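Side-chain contacts in possible transcriptional regulator, ArsR family protein (Rhodococcus sp. RHA1, PDB 3F6V), which probably binds DNA as a dimeric transcriptional regulator of the ArsR winged helix-turn-helix family: residues A[57-60]-A[61-65]; A[70-74]-A[75-79]; A[94-98]-A[99-103]. All blocks are in the same frame, centred on the assembly; numbering follows the deposited sequence. Where two conformers were deposited one is given.

Contact 1: residues A[57-60]-A[61-65]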
loop_
_atom_site.group_PDB
_atom_site.type_symbol
_atom_site.label_atom_id
_atom_site.label_comp_id
_atom_site.label_asym_id
_atom_site.label_seq_id
_atom_site.Cartn_x
_atom_site.Cartn_y
_atom_site.Cartn_z
ATOM N N GLU A 57 0.468 -4.608 2.955
ATOM C CA GLU A 57 0.011 -5.316 4.134
ATOM C C GLU A 57 1.190 -5.252 5.163
ATOM O O GLU A 57 2.328 -5.489 4.779
ATOM C CB GLU A 57 -0.366 -6.748 3.730
ATOM C CG GLU A 57 -1.241 -7.470 4.700
ATOM C CD GLU A 57 -0.530 -8.080 5.882
ATOM O OE1 GLU A 57 0.706 -8.155 5.882
ATOM O OE2 GLU A 57 -1.250 -8.513 6.819
ATOM N N PRO A 58 0.928 -4.910 6.445
ATOM C CA PRO A 58 2.041 -4.560 7.336
ATOM C C PRO A 58 3.080 -5.682 7.617
ATOM O O PRO A 58 4.277 -5.376 7.716
ATOM C CB PRO A 58 1.341 -4.191 8.646
ATOM C CG PRO A 58 -0.012 -3.726 8.223
ATOM C CD PRO A 58 -0.378 -4.457 6.980
ATOM N N THR A 59 2.638 -6.924 7.682
ATOM C CA THR A 59 3.603 -8.041 7.826
ATOM C C THR A 59 4.433 -8.167 6.549
ATOM O O THR A 59 5.668 -8.353 6.630
ATOM C CB THR A 59 2.881 -9.334 8.136
ATOM O OG1 THR A 59 2.237 -9.179 9.398
ATOM C CG2 THR A 59 3.888 -10.495 8.215
ATOM N N ARG A 60 3.783 -8.087 5.374
ATOM C CA ARG A 60 4.544 -8.105 4.149
ATOM C C ARG A 60 5.549 -6.943 4.049
ATOM O O ARG A 60 6.646 -7.138 3.534
ATOM C CB ARG A 60 3.611 -8.187 2.940
ATOM C CG ARG A 60 2.871 -9.482 2.952
ATOM C CD ARG A 60 2.141 -9.793 1.656
ATOM N NE ARG A 60 0.825 -9.191 1.486
ATOM C CZ ARG A 60 -0.334 -9.804 1.726
ATOM N NH1 ARG A 60 -0.384 -11.004 2.286
ATOM N NH2 ARG A 60 -1.457 -9.167 1.464
ATOM N N ARG A 61 5.195 -5.730 4.503
ATOM C CA ARG A 61 6.173 -4.625 4.492
ATOM C C ARG A 61 7.401 -4.994 5.276
ATOM O O ARG A 61 8.537 -4.735 4.818
ATOM C CB ARG A 61 5.621 -3.323 5.079
ATOM C CG ARG A 61 4.485 -2.773 4.233
ATOM C CD ARG A 61 4.194 -1.320 4.520
ATOM N NE ARG A 61 4.005 -0.923 5.884
ATOM C CZ ARG A 61 2.830 -0.558 6.436
ATOM N NH1 ARG A 61 1.672 -0.714 5.803
ATOM N NH2 ARG A 61 2.815 -0.046 7.636
ATOM N N ARG A 62 7.167 -5.567 6.457
ATOM C CA ARG A 62 8.314 -5.902 7.319
ATOM C C ARG A 62 9.128 -7.042 6.696
ATOM O O ARG A 62 10.350 -7.017 6.759
ATOM C CB ARG A 62 7.836 -6.299 8.716
ATOM C CG ARG A 62 8.957 -6.580 9.695
ATOM C CD ARG A 62 9.820 -5.360 9.951
ATOM N NE ARG A 62 10.945 -5.660 10.837
ATOM C CZ ARG A 62 12.172 -5.174 10.663
ATOM N NH1 ARG A 62 12.448 -4.357 9.631
ATOM N NH2 ARG A 62 13.125 -5.504 11.523
ATOM N N LEU A 63 8.458 -8.011 6.066
ATOM C CA LEU A 63 9.208 -9.108 5.433
ATOM C C LEU A 63 10.097 -8.545 4.314
ATOM O O LEU A 63 11.257 -8.943 4.165
ATOM C CB LEU A 63 8.275 -10.150 4.846
ATOM C CG LEU A 63 7.617 -11.090 5.849
ATOM C CD1 LEU A 63 6.440 -11.835 5.252
ATOM C CD2 LEU A 63 8.658 -12.103 6.377
ATOM N N VAL A 64 9.569 -7.600 3.529
ATOM C CA VAL A 64 10.367 -6.976 2.486
ATOM C C VAL A 64 11.586 -6.253 3.098
ATOM O O VAL A 64 12.705 -6.380 2.570
ATOM C CB VAL A 64 9.452 -6.031 1.613
ATOM C CG1 VAL A 64 10.280 -5.055 0.810
ATOM C CG2 VAL A 64 8.558 -6.898 0.704
ATOM N N GLN A 65 11.376 -5.492 4.188
ATOM C CA GLN A 65 12.520 -4.849 4.873
ATOM C C GLN A 65 13.543 -5.855 5.358
ATOM O O GLN A 65 14.745 -5.657 5.128
ATOM C CB GLN A 65 12.038 -4.061 6.049
ATOM C CG GLN A 65 11.247 -2.822 5.621
ATOM C CD GLN A 65 10.868 -2.022 6.809
ATOM O OE1 GLN A 65 10.597 -2.598 7.889
ATOM N NE2 GLN A 65 10.846 -0.688 6.661
#
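Arg61 folds back over Pro58 at the start of helix 58-66, one of the helices of the ArsR-type winged helix-turn-helix domain. Its backbone N donates to Glu57 O at 2.9 Å, the first backbone i to i+4 bond of the helix. The side chain bends at chi3 (-51°), which brings the guanidinium round so that Pro58 CA lies over the centre of one face. Its nitrogens have partners elsewhere: Ala56 O for NH1, and a salt bridge from NH2 to Asp50 of the second subunit. This stretch therefore takes part in the dimer interface.

Arg62 N bonds to Pro58 O at 3.2 Å, while its side chain leads away along the helix. There NH1 donates to Gln65 OE1 from above the plane of the amide carbonyl. Leu63 N reaches Thr59 O at 2.9 Å. Its side chain runs beside that of Thr59, pointing the same way, and CD1 meets Thr59 CG2 at 4.1 Å. Both side chains also touch Phe81 and His91. Val64 N closes the next turn on Arg60 O, and its CG2 rests 3.4 Å from the same oxygen.

The N-cap is Glu57. Its OE1 accepts a nearly straight bond from Arg60 N, 3.1 Å long at 162°, and a weak, bent one from Thr59 N.

Contact 2: residues A[70-74]-A[75-79]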
loop_
_atom_site.group_PDB
_atom_site.type_symbol
_atom_site.label_atom_id
_atom_site.label_comp_id
_atom_site.label_asym_id
_atom_site.label_seq_id
_atom_site.Cartn_x
_atom_site.Cartn_y
_atom_site.Cartn_z
ATOM N N GLY A 70 19.568 -9.658 2.691
ATOM C CA GLY A 70 19.954 -10.808 1.894
ATOM C C GLY A 70 18.906 -11.908 1.948
ATOM O O GLY A 70 17.934 -11.848 2.736
ATOM N N GLU A 71 19.160 -12.921 1.128
ATOM C CA GLU A 71 18.300 -14.075 1.014
ATOM C C GLU A 71 18.244 -14.801 2.356
ATOM O O GLU A 71 19.297 -14.986 3.038
ATOM C CB GLU A 71 18.858 -14.964 -0.089
ATOM C CG GLU A 71 17.963 -16.077 -0.554
ATOM C CD GLU A 71 18.768 -17.178 -1.234
ATOM O OE1 GLU A 71 19.825 -17.575 -0.691
ATOM O OE2 GLU A 71 18.359 -17.647 -2.308
ATOM N N GLN A 72 17.040 -15.163 2.779
ATOM C CA GLN A 72 16.782 -15.792 4.096
ATOM C C GLN A 72 15.769 -16.900 4.081
ATOM O O GLN A 72 14.919 -16.967 3.174
ATOM C CB GLN A 72 16.368 -14.729 5.100
ATOM C CG GLN A 72 17.509 -13.734 5.381
ATOM C CD GLN A 72 17.036 -12.478 6.063
ATOM O OE1 GLN A 72 16.550 -12.514 7.200
ATOM N NE2 GLN A 72 17.134 -11.331 5.348
ATOM N N THR A 73 15.839 -17.794 5.085
ATOM C CA THR A 73 14.896 -18.878 5.163
ATOM C C THR A 73 13.601 -18.446 5.731
ATOM O O THR A 73 13.455 -17.443 6.478
ATOM C CB THR A 73 15.388 -20.046 6.042
ATOM O OG1 THR A 73 15.422 -19.603 7.410
ATOM C CG2 THR A 73 16.794 -20.506 5.584
ATOM N N VAL A 74 12.616 -19.214 5.352
ATOM C CA VAL A 74 11.314 -19.030 5.915
ATOM C C VAL A 74 11.346 -19.019 7.455
ATOM O O VAL A 74 10.845 -18.116 8.085
ATOM C CB VAL A 74 10.332 -20.063 5.381
ATOM C CG1 VAL A 74 9.084 -19.958 6.178
ATOM C CG2 VAL A 74 10.051 -19.847 3.906
ATOM N N ASN A 75 12.026 -20.002 8.050
ATOM C CA ASN A 75 12.070 -20.075 9.514
ATOM C C ASN A 75 12.775 -18.915 10.149
ATOM O O ASN A 75 12.361 -18.433 11.192
ATOM C CB ASN A 75 12.768 -21.372 9.956
ATOM C CG ASN A 75 11.916 -22.593 9.663
ATOM O OD1 ASN A 75 10.778 -22.478 9.173
ATOM N ND2 ASN A 75 12.461 -23.766 9.927
ATOM N N ASN A 76 13.848 -18.434 9.530
ATOM C CA ASN A 76 14.565 -17.301 10.071
ATOM C C ASN A 76 13.734 -15.988 10.006
ATOM O O ASN A 76 13.762 -15.181 10.932
ATOM C CB ASN A 76 15.995 -17.223 9.479
ATOM C CG ASN A 76 16.949 -18.359 10.016
ATOM O OD1 ASN A 76 16.814 -18.841 11.158
ATOM N ND2 ASN A 76 17.915 -18.755 9.199
ATOM N N LEU A 77 12.998 -15.802 8.913
ATOM C CA LEU A 77 12.135 -14.631 8.771
ATOM C C LEU A 77 11.001 -14.700 9.763
ATOM O O LEU A 77 10.624 -13.713 10.417
ATOM C CB LEU A 77 11.563 -14.603 7.330
ATOM C CG LEU A 77 12.559 -14.211 6.223
ATOM C CD1 LEU A 77 12.043 -14.573 4.845
ATOM C CD2 LEU A 77 12.989 -12.735 6.298
ATOM N N ALA A 78 10.437 -15.899 9.876
ATOM C CA ALA A 78 9.293 -16.116 10.744
ATOM C C ALA A 78 9.571 -15.821 12.203
ATOM O O ALA A 78 8.649 -15.494 12.938
ATOM C CB ALA A 78 8.729 -17.480 10.530
ATOM N N ALA A 79 10.841 -15.928 12.610
ATOM C CA ALA A 79 11.295 -15.670 13.996
ATOM C C ALA A 79 11.239 -14.213 14.412
ATOM O O ALA A 79 11.348 -13.868 15.581
ATOM C CB ALA A 79 12.709 -16.210 14.186
HETATM O O HOH W 1 18.215 -17.094 6.873
#
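Thr73 OG1 accepts from Asn76 N at 2.9 Å, with an angle of 158° at the hydrogen. The threonine hydroxyl sits between its own backbone N and carbonyl carbon (chi1 69°), which turns it toward the first turn of the helix. In one of its two conformers the Asn76 side chain leans over the same hydroxyl, with CB 3.2 Å from Thr73 OG1. Its amide ND2 is not bonded to that oxygen. In this conformer it donates instead to a water that also accepts from Thr73 N.

On the buried side, Leu77 CG lies 3.4 Å from Thr73 O, the oxygen that takes the Leu77 N bond. Leu77 CD2 meets Gln72 OE1 at 3.7 Å, the two side chains crossing at about a right angle.

Thr73 is thus the N-cap of helix 74-78. This short helix follows strand 72-73 directly and belongs to the helix-turn-helix unit of the ArsR-type domain. Ala78 N continues the helix with a 2.9 Å bond to Val74 O, and Ala78 CB packs against the same oxygen.

Farther out, Gln72 NE2 donates to Gly70 O at 2.8 Å, nearly in its own amide plane. The same nitrogen is bonded to Leu66 O, so two carbonyls hold the amide, whose OE1 lies against Leu77. The strand is tied to strand 109-114 through backbone bonds of Gln72 with Tyr112. Leu77 also touches Leu63 and Leu66 of helix 58-66, Leu67, and Leu92 of helix 85-97.

Contact 3: residues A[94-98]-A[99-103]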
loop_
_atom_site.group_PDB
_atom_site.type_symbol
_atom_site.label_atom_id
_atom_site.label_comp_id
_atom_site.label_asym_id
_atom_site.label_seq_id
_atom_site.Cartn_x
_atom_site.Cartn_y
_atom_site.Cartn_z
ATOM N N VAL A 94 2.330 -15.058 -1.311
ATOM C CA VAL A 94 1.610 -13.915 -1.915
ATOM C C VAL A 94 2.629 -12.946 -2.534
ATOM O O VAL A 94 2.449 -12.460 -3.687
ATOM C CB VAL A 94 0.695 -13.239 -0.891
ATOM C CG1 VAL A 94 0.017 -12.035 -1.514
ATOM C CG2 VAL A 94 -0.436 -14.192 -0.467
ATOM N N LEU A 95 3.707 -12.644 -1.802
ATOM C CA LEU A 95 4.719 -11.729 -2.321
ATOM C C LEU A 95 5.373 -12.353 -3.583
ATOM O O LEU A 95 5.766 -11.646 -4.518
ATOM C CB LEU A 95 5.791 -11.518 -1.267
ATOM C CG LEU A 95 5.327 -10.564 -0.168
ATOM C CD1 LEU A 95 6.323 -10.648 1.011
ATOM C CD2 LEU A 95 5.314 -9.137 -0.669
ATOM N N THR A 96 5.503 -13.691 -3.616
ATOM C CA THR A 96 6.110 -14.367 -4.758
ATOM C C THR A 96 5.210 -14.230 -5.983
ATOM O O THR A 96 5.673 -13.879 -7.088
ATOM C CB THR A 96 6.315 -15.873 -4.492
ATOM O OG1 THR A 96 7.273 -16.040 -3.436
ATOM C CG2 THR A 96 6.864 -16.554 -5.749
ATOM N N GLU A 97 3.915 -14.426 -5.772
ATOM C CA GLU A 97 2.942 -14.314 -6.855
ATOM C C GLU A 97 2.932 -12.892 -7.427
ATOM O O GLU A 97 2.780 -12.699 -8.640
ATOM C CB GLU A 97 1.557 -14.723 -6.360
ATOM C CG GLU A 97 0.493 -14.941 -7.458
ATOM C CD GLU A 97 0.826 -16.094 -8.436
ATOM O OE1 GLU A 97 1.884 -16.742 -8.298
ATOM O OE2 GLU A 97 0.030 -16.345 -9.360
ATOM N N ALA A 98 3.118 -11.914 -6.551
ATOM C CA ALA A 98 3.208 -10.510 -6.973
ATOM C C ALA A 98 4.528 -10.122 -7.612
ATOM O O ALA A 98 4.701 -8.982 -8.010
ATOM C CB ALA A 98 2.866 -9.596 -5.817
ATOM N N GLY A 99 5.485 -11.052 -7.718
ATOM C CA GLY A 99 6.763 -10.764 -8.316
ATOM C C GLY A 99 7.726 -9.963 -7.467
ATOM O O GLY A 99 8.737 -9.453 -7.995
ATOM N N LEU A 100 7.484 -9.909 -6.154
ATOM C CA LEU A 100 8.305 -9.107 -5.262
ATOM C C LEU A 100 9.429 -9.901 -4.591
ATOM O O LEU A 100 10.432 -9.316 -4.196
ATOM C CB LEU A 100 7.409 -8.449 -4.195
ATOM C CG LEU A 100 6.463 -7.373 -4.743
ATOM C CD1 LEU A 100 5.353 -7.032 -3.752
ATOM C CD2 LEU A 100 7.322 -6.097 -5.015
ATOM N N VAL A 101 9.207 -11.203 -4.449
ATOM C CA VAL A 101 10.242 -12.096 -3.876
ATOM C C VAL A 101 10.341 -13.324 -4.755
ATOM O O VAL A 101 9.440 -13.603 -5.564
ATOM C CB VAL A 101 9.962 -12.485 -2.403
ATOM C CG1 VAL A 101 9.834 -11.237 -1.524
ATOM C CG2 VAL A 101 8.765 -13.318 -2.279
ATOM N N THR A 102 11.419 -14.090 -4.552
ATOM C CA THR A 102 11.721 -15.250 -5.395
ATOM C C THR A 102 12.172 -16.366 -4.456
ATOM O O THR A 102 13.008 -16.110 -3.594
ATOM C CB THR A 102 12.896 -14.859 -6.367
ATOM O OG1 THR A 102 12.529 -13.643 -7.075
ATOM C CG2 THR A 102 13.164 -15.959 -7.342
ATOM N N PRO A 103 11.623 -17.568 -4.627
ATOM C CA PRO A 103 11.986 -18.704 -3.756
ATOM C C PRO A 103 13.112 -19.551 -4.369
ATOM O O PRO A 103 13.284 -19.594 -5.587
ATOM C CB PRO A 103 10.690 -19.540 -3.749
ATOM C CG PRO A 103 10.144 -19.322 -5.135
ATOM C CD PRO A 103 10.459 -17.892 -5.495
#
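Leu95 meets Leu100 and Val101 where helix 85-97 turns into strand 101-106. Leu95 CG points opposite the carbonyl carbon (chi1 -77°), and the second torsion carries CD2 to within 3.7 Å of Leu100 CD1. Leu100 has nearly the same two torsions, and the two side chains meet at a slant. Ala98 CB touches the same Leu100 CD1 more loosely. Val101 sets CG1 opposite the carbonyl carbon (chi1 -57°), which leaves CG2 between the backbone N and the carbonyl carbon. This CG2 methyl fits against the helix, 3.6 Å from Leu95 CB and 3.3 Å from Thr96 OG1.

Thr96 has its two branches in different surroundings. OG1 lies beside its own backbone N and is hydrogen-bonded to Leu92 O, one turn earlier. CG2 points opposite the backbone N and touches Pro103 CD at 3.8 Å. Thr96 CA makes a CH contact to Val101 O at 3.5 Å. The helix and the start of the strand are thereby joined by both backbone and side chains.

Gly99 has a positive phi of 76°. Its N bonds to Thr96 O from above the carbonyl plane, and Leu100 N bonds to Leu95 O at 2.9 Å. Val101 N adds a weak bond to Leu95 O. The first two bonds, with the positive phi of Gly99, make a Schellman motif, which ends the helix and leads into the beta hairpin, or wing, of the winged helix-turn-helix fold.

The three contacts follow one another along the chain without overlap, and all lie in the ArsR-type domain. Contact 1 starts helix 58-66, contact 2 starts helix 74-78, and contact 3 ends helix 85-97. Their centres are 12 to 14 Å apart. Contact 1 is the hub: Leu63 CD2 packs on Leu77 CB of contact 2 at 3.9 Å, and Arg60 CD on Leu95 CG of contact 3 at 3.8 Å. Contacts 2 and 3 do not touch, but their strands 72-73 and 101-106 flank strand 109-114 in one antiparallel sheet. Contact 1 also reaches the second subunit, so the same helix meets the partner subunit and packs on both other contacts.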